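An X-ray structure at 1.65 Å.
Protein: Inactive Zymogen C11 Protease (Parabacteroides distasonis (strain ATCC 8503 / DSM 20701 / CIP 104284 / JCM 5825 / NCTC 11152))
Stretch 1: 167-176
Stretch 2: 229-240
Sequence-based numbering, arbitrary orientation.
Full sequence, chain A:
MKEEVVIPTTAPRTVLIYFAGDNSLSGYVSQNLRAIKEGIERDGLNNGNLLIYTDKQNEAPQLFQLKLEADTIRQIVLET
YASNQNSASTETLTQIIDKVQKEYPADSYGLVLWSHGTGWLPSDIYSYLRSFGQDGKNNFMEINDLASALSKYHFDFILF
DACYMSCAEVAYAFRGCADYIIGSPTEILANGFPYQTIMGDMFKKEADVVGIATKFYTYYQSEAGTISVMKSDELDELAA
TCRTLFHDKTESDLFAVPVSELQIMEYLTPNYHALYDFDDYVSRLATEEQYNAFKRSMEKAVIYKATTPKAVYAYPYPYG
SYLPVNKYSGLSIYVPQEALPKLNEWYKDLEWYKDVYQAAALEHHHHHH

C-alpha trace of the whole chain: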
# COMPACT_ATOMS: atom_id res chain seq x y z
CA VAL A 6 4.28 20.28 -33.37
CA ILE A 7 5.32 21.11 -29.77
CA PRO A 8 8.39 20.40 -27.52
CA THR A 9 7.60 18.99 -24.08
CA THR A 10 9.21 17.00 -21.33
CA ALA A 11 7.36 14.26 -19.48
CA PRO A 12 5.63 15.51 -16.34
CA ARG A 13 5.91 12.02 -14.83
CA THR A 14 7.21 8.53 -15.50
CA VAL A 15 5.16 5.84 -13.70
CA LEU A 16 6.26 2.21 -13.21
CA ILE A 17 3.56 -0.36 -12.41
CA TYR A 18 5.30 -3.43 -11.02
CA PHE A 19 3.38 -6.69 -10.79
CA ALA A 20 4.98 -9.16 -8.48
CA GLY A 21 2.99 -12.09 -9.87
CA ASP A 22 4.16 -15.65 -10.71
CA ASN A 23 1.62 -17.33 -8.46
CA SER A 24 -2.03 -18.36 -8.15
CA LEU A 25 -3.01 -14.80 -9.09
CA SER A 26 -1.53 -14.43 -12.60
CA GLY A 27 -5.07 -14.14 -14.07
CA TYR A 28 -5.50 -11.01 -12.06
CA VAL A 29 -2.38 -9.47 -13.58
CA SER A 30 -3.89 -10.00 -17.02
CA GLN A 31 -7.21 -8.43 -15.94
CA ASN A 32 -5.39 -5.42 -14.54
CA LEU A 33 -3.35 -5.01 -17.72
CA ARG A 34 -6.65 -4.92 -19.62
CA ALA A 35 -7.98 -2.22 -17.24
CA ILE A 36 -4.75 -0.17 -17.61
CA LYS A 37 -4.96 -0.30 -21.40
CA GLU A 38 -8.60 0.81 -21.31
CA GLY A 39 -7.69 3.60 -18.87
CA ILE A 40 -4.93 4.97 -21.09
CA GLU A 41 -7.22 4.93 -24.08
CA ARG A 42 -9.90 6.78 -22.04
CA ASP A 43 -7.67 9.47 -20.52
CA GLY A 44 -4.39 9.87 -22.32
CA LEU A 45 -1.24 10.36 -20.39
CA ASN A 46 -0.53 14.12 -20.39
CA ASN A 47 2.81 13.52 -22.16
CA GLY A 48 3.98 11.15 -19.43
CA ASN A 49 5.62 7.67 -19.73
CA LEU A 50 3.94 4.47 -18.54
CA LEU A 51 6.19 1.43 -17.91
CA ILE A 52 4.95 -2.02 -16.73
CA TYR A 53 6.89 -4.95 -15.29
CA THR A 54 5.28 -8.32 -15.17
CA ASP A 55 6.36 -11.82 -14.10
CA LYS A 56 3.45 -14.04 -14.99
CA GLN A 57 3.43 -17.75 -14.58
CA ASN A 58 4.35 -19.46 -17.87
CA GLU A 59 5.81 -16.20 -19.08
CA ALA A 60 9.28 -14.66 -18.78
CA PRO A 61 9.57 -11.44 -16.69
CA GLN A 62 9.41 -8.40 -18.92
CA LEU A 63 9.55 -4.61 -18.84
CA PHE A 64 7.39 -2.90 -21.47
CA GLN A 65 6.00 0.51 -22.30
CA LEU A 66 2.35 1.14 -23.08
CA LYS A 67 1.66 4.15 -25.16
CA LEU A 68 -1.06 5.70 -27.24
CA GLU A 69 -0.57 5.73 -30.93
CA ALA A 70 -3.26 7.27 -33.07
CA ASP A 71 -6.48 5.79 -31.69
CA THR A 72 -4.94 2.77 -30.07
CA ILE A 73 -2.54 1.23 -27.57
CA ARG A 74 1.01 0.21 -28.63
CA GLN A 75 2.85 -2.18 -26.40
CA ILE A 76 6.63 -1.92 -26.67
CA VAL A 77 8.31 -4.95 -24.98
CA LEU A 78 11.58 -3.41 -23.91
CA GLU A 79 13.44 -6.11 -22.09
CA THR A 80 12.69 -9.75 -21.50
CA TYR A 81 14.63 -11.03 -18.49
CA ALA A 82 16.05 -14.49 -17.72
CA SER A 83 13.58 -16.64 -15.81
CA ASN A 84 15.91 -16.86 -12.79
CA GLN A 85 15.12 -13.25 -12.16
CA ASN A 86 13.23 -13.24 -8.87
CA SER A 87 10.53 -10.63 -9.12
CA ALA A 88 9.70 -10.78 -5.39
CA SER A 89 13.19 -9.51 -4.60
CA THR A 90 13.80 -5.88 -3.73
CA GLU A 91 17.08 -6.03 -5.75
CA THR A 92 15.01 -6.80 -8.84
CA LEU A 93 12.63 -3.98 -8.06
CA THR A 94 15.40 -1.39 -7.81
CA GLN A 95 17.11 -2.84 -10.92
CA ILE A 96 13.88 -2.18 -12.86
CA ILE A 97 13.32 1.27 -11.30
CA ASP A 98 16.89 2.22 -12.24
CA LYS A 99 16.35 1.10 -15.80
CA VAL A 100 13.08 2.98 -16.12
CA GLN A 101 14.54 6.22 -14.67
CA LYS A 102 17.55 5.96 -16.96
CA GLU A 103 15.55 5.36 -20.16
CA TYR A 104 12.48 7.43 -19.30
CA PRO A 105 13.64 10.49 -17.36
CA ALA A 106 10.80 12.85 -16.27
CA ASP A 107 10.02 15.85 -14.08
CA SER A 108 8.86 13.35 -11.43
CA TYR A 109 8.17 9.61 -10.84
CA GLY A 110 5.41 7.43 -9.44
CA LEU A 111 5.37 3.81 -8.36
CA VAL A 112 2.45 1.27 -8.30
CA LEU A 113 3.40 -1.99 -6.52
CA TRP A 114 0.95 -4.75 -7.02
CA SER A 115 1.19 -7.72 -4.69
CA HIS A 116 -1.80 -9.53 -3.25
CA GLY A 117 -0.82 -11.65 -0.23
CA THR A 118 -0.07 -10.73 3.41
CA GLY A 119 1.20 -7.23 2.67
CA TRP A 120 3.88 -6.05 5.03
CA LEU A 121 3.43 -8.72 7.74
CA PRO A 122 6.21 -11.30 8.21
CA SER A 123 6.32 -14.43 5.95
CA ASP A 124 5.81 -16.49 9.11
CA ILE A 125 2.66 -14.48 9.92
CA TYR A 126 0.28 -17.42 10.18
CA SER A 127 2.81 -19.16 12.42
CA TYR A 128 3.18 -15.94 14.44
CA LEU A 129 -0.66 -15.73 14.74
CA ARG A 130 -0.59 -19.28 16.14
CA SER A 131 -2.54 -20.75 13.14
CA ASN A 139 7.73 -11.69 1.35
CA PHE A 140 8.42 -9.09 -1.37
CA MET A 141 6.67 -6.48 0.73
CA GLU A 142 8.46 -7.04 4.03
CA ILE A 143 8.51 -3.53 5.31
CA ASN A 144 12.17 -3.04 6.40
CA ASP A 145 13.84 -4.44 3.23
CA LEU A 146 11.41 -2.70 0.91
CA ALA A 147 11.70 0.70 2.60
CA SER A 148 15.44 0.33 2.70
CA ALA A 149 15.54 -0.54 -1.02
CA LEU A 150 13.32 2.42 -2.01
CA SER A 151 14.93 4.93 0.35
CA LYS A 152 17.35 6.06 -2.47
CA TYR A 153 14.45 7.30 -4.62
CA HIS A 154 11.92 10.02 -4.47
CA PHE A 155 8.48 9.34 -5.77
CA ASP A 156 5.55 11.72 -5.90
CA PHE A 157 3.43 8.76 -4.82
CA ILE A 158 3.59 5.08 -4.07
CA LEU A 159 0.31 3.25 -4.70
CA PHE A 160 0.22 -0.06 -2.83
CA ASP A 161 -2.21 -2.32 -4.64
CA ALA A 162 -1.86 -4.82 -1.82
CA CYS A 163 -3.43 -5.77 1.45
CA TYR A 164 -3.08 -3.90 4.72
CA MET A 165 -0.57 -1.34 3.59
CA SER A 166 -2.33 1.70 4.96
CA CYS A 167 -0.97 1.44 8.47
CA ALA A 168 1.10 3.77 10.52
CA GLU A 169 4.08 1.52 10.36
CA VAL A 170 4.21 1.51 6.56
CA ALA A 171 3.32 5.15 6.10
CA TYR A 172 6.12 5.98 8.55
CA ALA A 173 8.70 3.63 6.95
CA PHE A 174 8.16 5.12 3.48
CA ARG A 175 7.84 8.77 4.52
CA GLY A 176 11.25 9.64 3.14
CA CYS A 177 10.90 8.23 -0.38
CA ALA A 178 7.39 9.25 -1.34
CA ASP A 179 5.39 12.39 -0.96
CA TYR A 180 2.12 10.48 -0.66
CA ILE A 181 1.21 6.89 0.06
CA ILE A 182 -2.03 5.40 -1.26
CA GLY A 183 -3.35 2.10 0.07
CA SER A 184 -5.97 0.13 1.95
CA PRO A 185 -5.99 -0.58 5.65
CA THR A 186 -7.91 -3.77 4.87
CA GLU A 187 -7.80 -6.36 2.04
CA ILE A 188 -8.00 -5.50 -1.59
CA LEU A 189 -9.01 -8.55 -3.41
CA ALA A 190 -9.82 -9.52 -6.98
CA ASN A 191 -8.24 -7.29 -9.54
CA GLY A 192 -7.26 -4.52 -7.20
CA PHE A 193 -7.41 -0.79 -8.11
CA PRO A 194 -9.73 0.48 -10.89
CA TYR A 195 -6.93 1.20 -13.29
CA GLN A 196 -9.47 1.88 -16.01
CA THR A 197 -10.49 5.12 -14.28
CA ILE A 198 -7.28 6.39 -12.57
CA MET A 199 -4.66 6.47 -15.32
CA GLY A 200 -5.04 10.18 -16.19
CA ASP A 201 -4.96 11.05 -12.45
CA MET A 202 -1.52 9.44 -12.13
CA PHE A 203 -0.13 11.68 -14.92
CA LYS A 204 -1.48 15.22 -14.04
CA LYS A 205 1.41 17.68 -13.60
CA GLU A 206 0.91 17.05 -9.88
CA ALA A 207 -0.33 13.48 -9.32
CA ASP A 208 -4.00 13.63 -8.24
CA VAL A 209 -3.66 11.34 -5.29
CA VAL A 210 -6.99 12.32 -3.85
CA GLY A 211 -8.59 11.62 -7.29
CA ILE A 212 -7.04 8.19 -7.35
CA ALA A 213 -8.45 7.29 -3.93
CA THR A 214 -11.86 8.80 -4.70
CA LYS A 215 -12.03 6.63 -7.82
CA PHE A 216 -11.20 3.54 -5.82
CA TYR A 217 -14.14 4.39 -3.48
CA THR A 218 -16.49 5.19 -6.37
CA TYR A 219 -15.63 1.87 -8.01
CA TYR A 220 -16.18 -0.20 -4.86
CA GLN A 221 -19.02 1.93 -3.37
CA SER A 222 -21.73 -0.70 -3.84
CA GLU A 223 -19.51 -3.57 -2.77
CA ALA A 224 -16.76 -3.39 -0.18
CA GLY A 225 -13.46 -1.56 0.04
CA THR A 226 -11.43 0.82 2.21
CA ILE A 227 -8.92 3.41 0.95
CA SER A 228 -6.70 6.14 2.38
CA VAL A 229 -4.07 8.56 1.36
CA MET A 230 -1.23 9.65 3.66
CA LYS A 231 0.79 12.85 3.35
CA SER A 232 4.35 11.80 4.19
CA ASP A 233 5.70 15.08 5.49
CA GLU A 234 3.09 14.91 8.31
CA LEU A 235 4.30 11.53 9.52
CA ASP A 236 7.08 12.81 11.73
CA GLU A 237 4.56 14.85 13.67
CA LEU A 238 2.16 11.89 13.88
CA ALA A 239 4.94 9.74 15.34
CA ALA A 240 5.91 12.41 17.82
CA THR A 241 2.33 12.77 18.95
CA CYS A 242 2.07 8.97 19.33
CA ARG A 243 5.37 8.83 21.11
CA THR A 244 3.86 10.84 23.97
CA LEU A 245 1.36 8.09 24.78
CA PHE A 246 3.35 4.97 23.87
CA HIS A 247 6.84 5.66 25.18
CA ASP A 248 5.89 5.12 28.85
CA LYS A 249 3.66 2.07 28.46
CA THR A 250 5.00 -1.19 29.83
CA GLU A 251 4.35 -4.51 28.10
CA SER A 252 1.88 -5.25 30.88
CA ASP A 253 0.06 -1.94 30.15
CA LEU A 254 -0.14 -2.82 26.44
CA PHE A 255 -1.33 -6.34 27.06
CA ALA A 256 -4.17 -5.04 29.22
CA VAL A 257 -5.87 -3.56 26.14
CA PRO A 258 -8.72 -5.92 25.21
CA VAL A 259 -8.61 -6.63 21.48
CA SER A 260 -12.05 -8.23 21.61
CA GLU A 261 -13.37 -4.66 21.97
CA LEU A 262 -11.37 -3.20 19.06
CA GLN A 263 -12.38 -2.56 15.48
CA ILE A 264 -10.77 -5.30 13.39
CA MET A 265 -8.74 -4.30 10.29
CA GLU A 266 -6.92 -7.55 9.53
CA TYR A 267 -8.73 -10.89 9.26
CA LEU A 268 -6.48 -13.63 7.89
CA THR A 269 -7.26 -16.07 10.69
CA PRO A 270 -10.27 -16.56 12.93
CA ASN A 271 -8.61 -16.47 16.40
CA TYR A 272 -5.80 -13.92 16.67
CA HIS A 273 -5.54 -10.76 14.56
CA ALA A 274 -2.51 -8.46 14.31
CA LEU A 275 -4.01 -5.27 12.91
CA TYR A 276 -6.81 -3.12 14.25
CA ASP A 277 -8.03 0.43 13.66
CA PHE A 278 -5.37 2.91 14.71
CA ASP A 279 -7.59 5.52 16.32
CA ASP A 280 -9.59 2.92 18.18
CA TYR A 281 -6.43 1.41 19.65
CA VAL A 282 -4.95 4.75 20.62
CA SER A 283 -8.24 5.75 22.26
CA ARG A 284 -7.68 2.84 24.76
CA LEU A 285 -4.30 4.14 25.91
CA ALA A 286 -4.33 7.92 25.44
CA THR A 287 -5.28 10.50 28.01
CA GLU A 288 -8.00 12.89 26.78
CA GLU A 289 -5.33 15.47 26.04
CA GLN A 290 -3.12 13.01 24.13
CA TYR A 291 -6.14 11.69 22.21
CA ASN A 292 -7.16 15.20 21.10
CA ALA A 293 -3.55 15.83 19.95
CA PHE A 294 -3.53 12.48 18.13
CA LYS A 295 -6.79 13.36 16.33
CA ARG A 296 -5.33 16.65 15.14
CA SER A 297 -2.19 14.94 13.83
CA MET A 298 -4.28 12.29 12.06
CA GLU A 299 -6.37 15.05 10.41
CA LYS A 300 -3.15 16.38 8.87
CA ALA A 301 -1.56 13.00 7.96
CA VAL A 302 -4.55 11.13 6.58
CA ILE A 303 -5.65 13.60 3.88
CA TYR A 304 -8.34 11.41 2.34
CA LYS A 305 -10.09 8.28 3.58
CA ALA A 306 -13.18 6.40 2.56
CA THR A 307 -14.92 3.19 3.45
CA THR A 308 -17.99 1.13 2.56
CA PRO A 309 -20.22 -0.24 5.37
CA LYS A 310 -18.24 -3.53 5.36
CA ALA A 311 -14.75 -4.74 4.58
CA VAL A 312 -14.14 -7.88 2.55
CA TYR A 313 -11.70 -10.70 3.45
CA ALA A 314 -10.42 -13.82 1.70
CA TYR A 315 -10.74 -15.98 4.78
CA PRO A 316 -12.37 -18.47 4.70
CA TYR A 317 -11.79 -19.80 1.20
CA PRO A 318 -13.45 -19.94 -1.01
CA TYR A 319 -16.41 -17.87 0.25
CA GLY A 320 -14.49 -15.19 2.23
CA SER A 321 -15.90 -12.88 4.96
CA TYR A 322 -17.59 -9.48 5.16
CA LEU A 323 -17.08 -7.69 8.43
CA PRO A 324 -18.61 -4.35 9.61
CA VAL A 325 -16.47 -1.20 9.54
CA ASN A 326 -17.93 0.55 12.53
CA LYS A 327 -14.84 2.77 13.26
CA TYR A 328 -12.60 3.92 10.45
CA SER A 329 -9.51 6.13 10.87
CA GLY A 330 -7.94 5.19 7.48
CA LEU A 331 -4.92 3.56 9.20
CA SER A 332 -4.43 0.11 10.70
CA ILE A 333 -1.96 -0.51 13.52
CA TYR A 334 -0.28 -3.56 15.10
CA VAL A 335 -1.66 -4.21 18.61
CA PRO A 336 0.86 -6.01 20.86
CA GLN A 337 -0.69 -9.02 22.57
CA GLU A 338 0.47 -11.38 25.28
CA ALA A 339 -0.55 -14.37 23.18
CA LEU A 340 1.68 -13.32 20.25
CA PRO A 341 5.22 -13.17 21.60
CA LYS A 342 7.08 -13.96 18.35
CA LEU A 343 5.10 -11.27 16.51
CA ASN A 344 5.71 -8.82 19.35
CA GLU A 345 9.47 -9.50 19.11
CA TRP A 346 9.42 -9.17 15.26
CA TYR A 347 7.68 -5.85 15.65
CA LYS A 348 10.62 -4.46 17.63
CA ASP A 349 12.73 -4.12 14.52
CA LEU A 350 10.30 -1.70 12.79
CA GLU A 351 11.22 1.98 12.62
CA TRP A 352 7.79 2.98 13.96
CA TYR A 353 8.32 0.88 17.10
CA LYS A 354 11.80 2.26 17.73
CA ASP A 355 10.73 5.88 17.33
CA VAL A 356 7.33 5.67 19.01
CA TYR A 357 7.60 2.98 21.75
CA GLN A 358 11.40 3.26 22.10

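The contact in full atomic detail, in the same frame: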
# COMPACT_ATOMS: atom_id res chain seq x y z
N CYS A 167 -1.14 1.50 7.03
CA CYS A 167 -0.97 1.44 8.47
C CYS A 167 0.12 2.38 8.85
O CYS A 167 0.90 2.79 7.99
CB CYS A 167 -0.61 0.05 8.94
SG CYS A 167 0.95 -0.56 8.18
N ALA A 168 0.14 2.78 10.09
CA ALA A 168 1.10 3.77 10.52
C ALA A 168 2.48 3.30 10.23
O ALA A 168 3.37 4.10 9.87
CB ALA A 168 0.97 4.06 11.98
N GLU A 169 2.73 2.01 10.47
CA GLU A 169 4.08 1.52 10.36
C GLU A 169 4.65 1.64 8.96
O GLU A 169 5.85 1.98 8.79
CB GLU A 169 4.15 0.05 10.77
CG GLU A 169 3.76 -0.26 12.25
CD GLU A 169 2.23 -0.46 12.45
OE1 GLU A 169 1.44 -0.11 11.57
OE2 GLU A 169 1.91 -0.96 13.53
N VAL A 170 3.81 1.34 7.99
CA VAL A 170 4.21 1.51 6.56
C VAL A 170 4.28 2.96 6.17
O VAL A 170 5.25 3.43 5.47
CB VAL A 170 3.21 0.71 5.63
CG1 VAL A 170 3.35 1.15 4.14
CG2 VAL A 170 3.37 -0.78 5.86
N ALA A 171 3.25 3.74 6.50
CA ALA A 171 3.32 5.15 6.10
C ALA A 171 4.60 5.80 6.71
O ALA A 171 5.29 6.67 6.06
CB ALA A 171 2.07 5.89 6.57
N TYR A 172 4.95 5.38 7.92
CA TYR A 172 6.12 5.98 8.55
C TYR A 172 7.40 5.50 7.85
O TYR A 172 8.33 6.31 7.56
CB TYR A 172 6.19 5.60 10.04
CG TYR A 172 7.24 6.34 10.81
CD1 TYR A 172 7.12 7.70 11.05
CD2 TYR A 172 8.28 5.66 11.42
CE1 TYR A 172 8.06 8.37 11.85
CE2 TYR A 172 9.30 6.33 12.22
CZ TYR A 172 9.10 7.69 12.42
OH TYR A 172 10.04 8.29 13.19
N ALA A 173 7.45 4.21 7.55
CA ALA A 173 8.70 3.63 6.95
C ALA A 173 9.00 4.26 5.59
O ALA A 173 10.22 4.38 5.24
CB ALA A 173 8.58 2.12 6.78
N PHE A 174 7.96 4.58 4.85
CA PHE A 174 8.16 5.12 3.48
C PHE A 174 8.11 6.61 3.40
O PHE A 174 8.09 7.16 2.27
CB PHE A 174 7.16 4.49 2.48
CG PHE A 174 7.43 3.01 2.25
CD1 PHE A 174 6.88 2.04 3.12
CD2 PHE A 174 8.28 2.60 1.25
CE1 PHE A 174 7.16 0.70 2.97
CE2 PHE A 174 8.59 1.26 1.08
CZ PHE A 174 8.03 0.29 1.96
N ARG A 175 8.08 7.31 4.54
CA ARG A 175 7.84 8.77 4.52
C ARG A 175 8.93 9.54 3.78
O ARG A 175 8.67 10.63 3.29
CB ARG A 175 7.72 9.32 5.96
CG ARG A 175 9.02 9.26 6.76
CD ARG A 175 8.66 9.54 8.24
NE ARG A 175 9.82 9.74 9.06
CZ ARG A 175 10.66 8.77 9.43
NH1 ARG A 175 10.42 7.54 9.03
NH2 ARG A 175 11.76 9.00 10.15
N GLY A 176 10.13 8.98 3.78
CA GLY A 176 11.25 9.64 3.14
C GLY A 176 11.37 9.45 1.64
O GLY A 176 12.09 10.28 1.00
N VAL A 229 -5.23 7.91 1.92
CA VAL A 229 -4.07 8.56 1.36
C VAL A 229 -3.31 9.30 2.45
O VAL A 229 -3.92 10.15 3.17
CB VAL A 229 -4.48 9.62 0.33
CG1 VAL A 229 -3.24 10.27 -0.26
CG2 VAL A 229 -5.24 9.02 -0.81
N MET A 230 -2.02 9.04 2.58
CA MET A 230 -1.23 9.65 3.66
C MET A 230 -0.25 10.63 3.08
O MET A 230 0.39 10.38 2.03
CB MET A 230 -0.49 8.55 4.49
CG MET A 230 -1.30 7.93 5.61
SD MET A 230 -2.83 7.18 5.08
CE MET A 230 -2.15 5.86 4.04
N LYS A 231 -0.12 11.79 3.76
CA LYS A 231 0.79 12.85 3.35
C LYS A 231 2.10 12.69 4.15
O LYS A 231 2.17 12.96 5.37
CB LYS A 231 0.14 14.25 3.59
CG LYS A 231 0.97 15.44 3.03
CD LYS A 231 0.07 16.68 3.15
CE LYS A 231 0.82 17.94 2.73
NZ LYS A 231 1.63 18.35 3.88
N SER A 232 3.16 12.24 3.47
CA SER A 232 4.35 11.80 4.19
C SER A 232 5.03 12.86 5.04
O SER A 232 5.57 12.52 6.13
CB SER A 232 5.39 11.20 3.20
OG SER A 232 4.82 10.08 2.55
N ASP A 233 5.00 14.13 4.61
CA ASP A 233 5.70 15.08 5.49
C ASP A 233 4.93 15.45 6.77
O ASP A 233 5.38 16.32 7.53
CB ASP A 233 6.07 16.35 4.71
CG ASP A 233 4.87 17.10 4.16
OD1 ASP A 233 3.73 16.86 4.53
OD2 ASP A 233 5.13 18.03 3.33
N GLU A 234 3.84 14.72 7.06
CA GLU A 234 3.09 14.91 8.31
C GLU A 234 3.37 13.73 9.24
O GLU A 234 3.01 13.73 10.39
CB GLU A 234 1.60 14.99 8.06
CG GLU A 234 1.23 16.11 7.09
CD GLU A 234 1.30 17.51 7.70
OE1 GLU A 234 1.55 17.64 8.92
OE2 GLU A 234 0.99 18.46 6.94
N LEU A 235 4.11 12.75 8.70
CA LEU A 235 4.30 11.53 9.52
C LEU A 235 5.25 11.71 10.67
O LEU A 235 5.06 11.06 11.73
CB LEU A 235 4.72 10.37 8.61
CG LEU A 235 3.59 9.45 8.23
CD1 LEU A 235 3.20 8.58 9.52
CD2 LEU A 235 2.37 10.12 7.74
N ASP A 236 6.24 12.59 10.54
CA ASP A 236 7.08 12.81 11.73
C ASP A 236 6.28 13.37 12.91
O ASP A 236 6.43 12.90 14.08
CB ASP A 236 8.24 13.75 11.41
CG ASP A 236 9.30 13.10 10.57
OD1 ASP A 236 9.65 11.95 10.81
OD2 ASP A 236 9.82 13.77 9.64
N GLU A 237 5.36 14.28 12.61
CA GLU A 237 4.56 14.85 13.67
C GLU A 237 3.64 13.77 14.25
O GLU A 237 3.45 13.69 15.47
CB GLU A 237 3.75 16.03 13.15
CG GLU A 237 2.87 16.60 14.24
CD GLU A 237 1.93 17.67 13.74
OE1 GLU A 237 2.36 18.49 12.89
OE2 GLU A 237 0.76 17.67 14.18
N LEU A 238 3.10 12.91 13.38
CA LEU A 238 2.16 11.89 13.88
C LEU A 238 2.94 10.97 14.84
O LEU A 238 2.44 10.57 15.91
CB LEU A 238 1.52 11.12 12.69
CG LEU A 238 0.54 10.01 13.09
CD1 LEU A 238 -0.62 10.54 13.92
CD2 LEU A 238 0.05 9.42 11.81
N ALA A 239 4.19 10.67 14.51
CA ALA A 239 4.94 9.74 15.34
C ALA A 239 5.23 10.43 16.65
O ALA A 239 5.11 9.81 17.68
CB ALA A 239 6.22 9.30 14.67
N ALA A 240 5.56 11.72 16.59
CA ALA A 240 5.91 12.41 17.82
C ALA A 240 4.70 12.46 18.76
O ALA A 240 4.83 12.28 20.00
CB ALA A 240 6.39 13.79 17.51
O HOH W 1 3.49 8.51 4.57
O HOH W 2 10.36 11.10 13.16

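This is a small, mostly apolar helix-against-turn-and-helix contact, closed at its exposed side by one salt bridge and crossed by two bridging waters. About 427 Å² is buried in total, and the axes of helices 168-173 and 235-240 come no closer than 10.1 Å, running at 134° to each other, so side chains must fill the space between them.

Leu-235 sits at the centre of the apolar part. Its CA-to-CB bond points toward the first stretch, and CD1 lies 4.1 Å from Ala-171 CB and 4.3 Å from Tyr-172 CB. Alanine suits position 171: its short side chain also points across, and CB rests 4.1 Å from Met-230 CG, so the strand residue and the leucine both pack on one methyl. Tyr-172 starts out sideways, but its t rotamer carries the ring to the second helix, where CE1 meets the methyl CB of Ala-239 at 3.5 Å.

The backbones come nearest at Arg-175 and Ser-232, with CA atoms 4.6 Å apart and Arg-175 O 3.3 Å from Ser-232 CB. A compact serine fits such a close approach.

Arg-175 then runs extended through chi2 and chi3, laying its CD 4.0 Å from Leu-235 CB before its charged end reaches Asp-236. There NE donates to Asp-236 OD1 at 2.8 Å, a salt bridge at the guanidinium edge. NH1 of Arg-175 donates to Tyr-172 O at 2.8 Å, tying the arginine back to Tyr-172, in the helix before it, while it reaches across.

Two waters bridge polar groups of the two stretches. The oxygen of one water lies 3.0 Å from Ala-171 O and 2.9 Å from Ser-232 OG and donates to both; that of the other lies 2.8 Å from Tyr-172 OH and 2.6 Å from Asp-236 OD1 and donates to both, so this carboxylate oxygen serves arginine and water together.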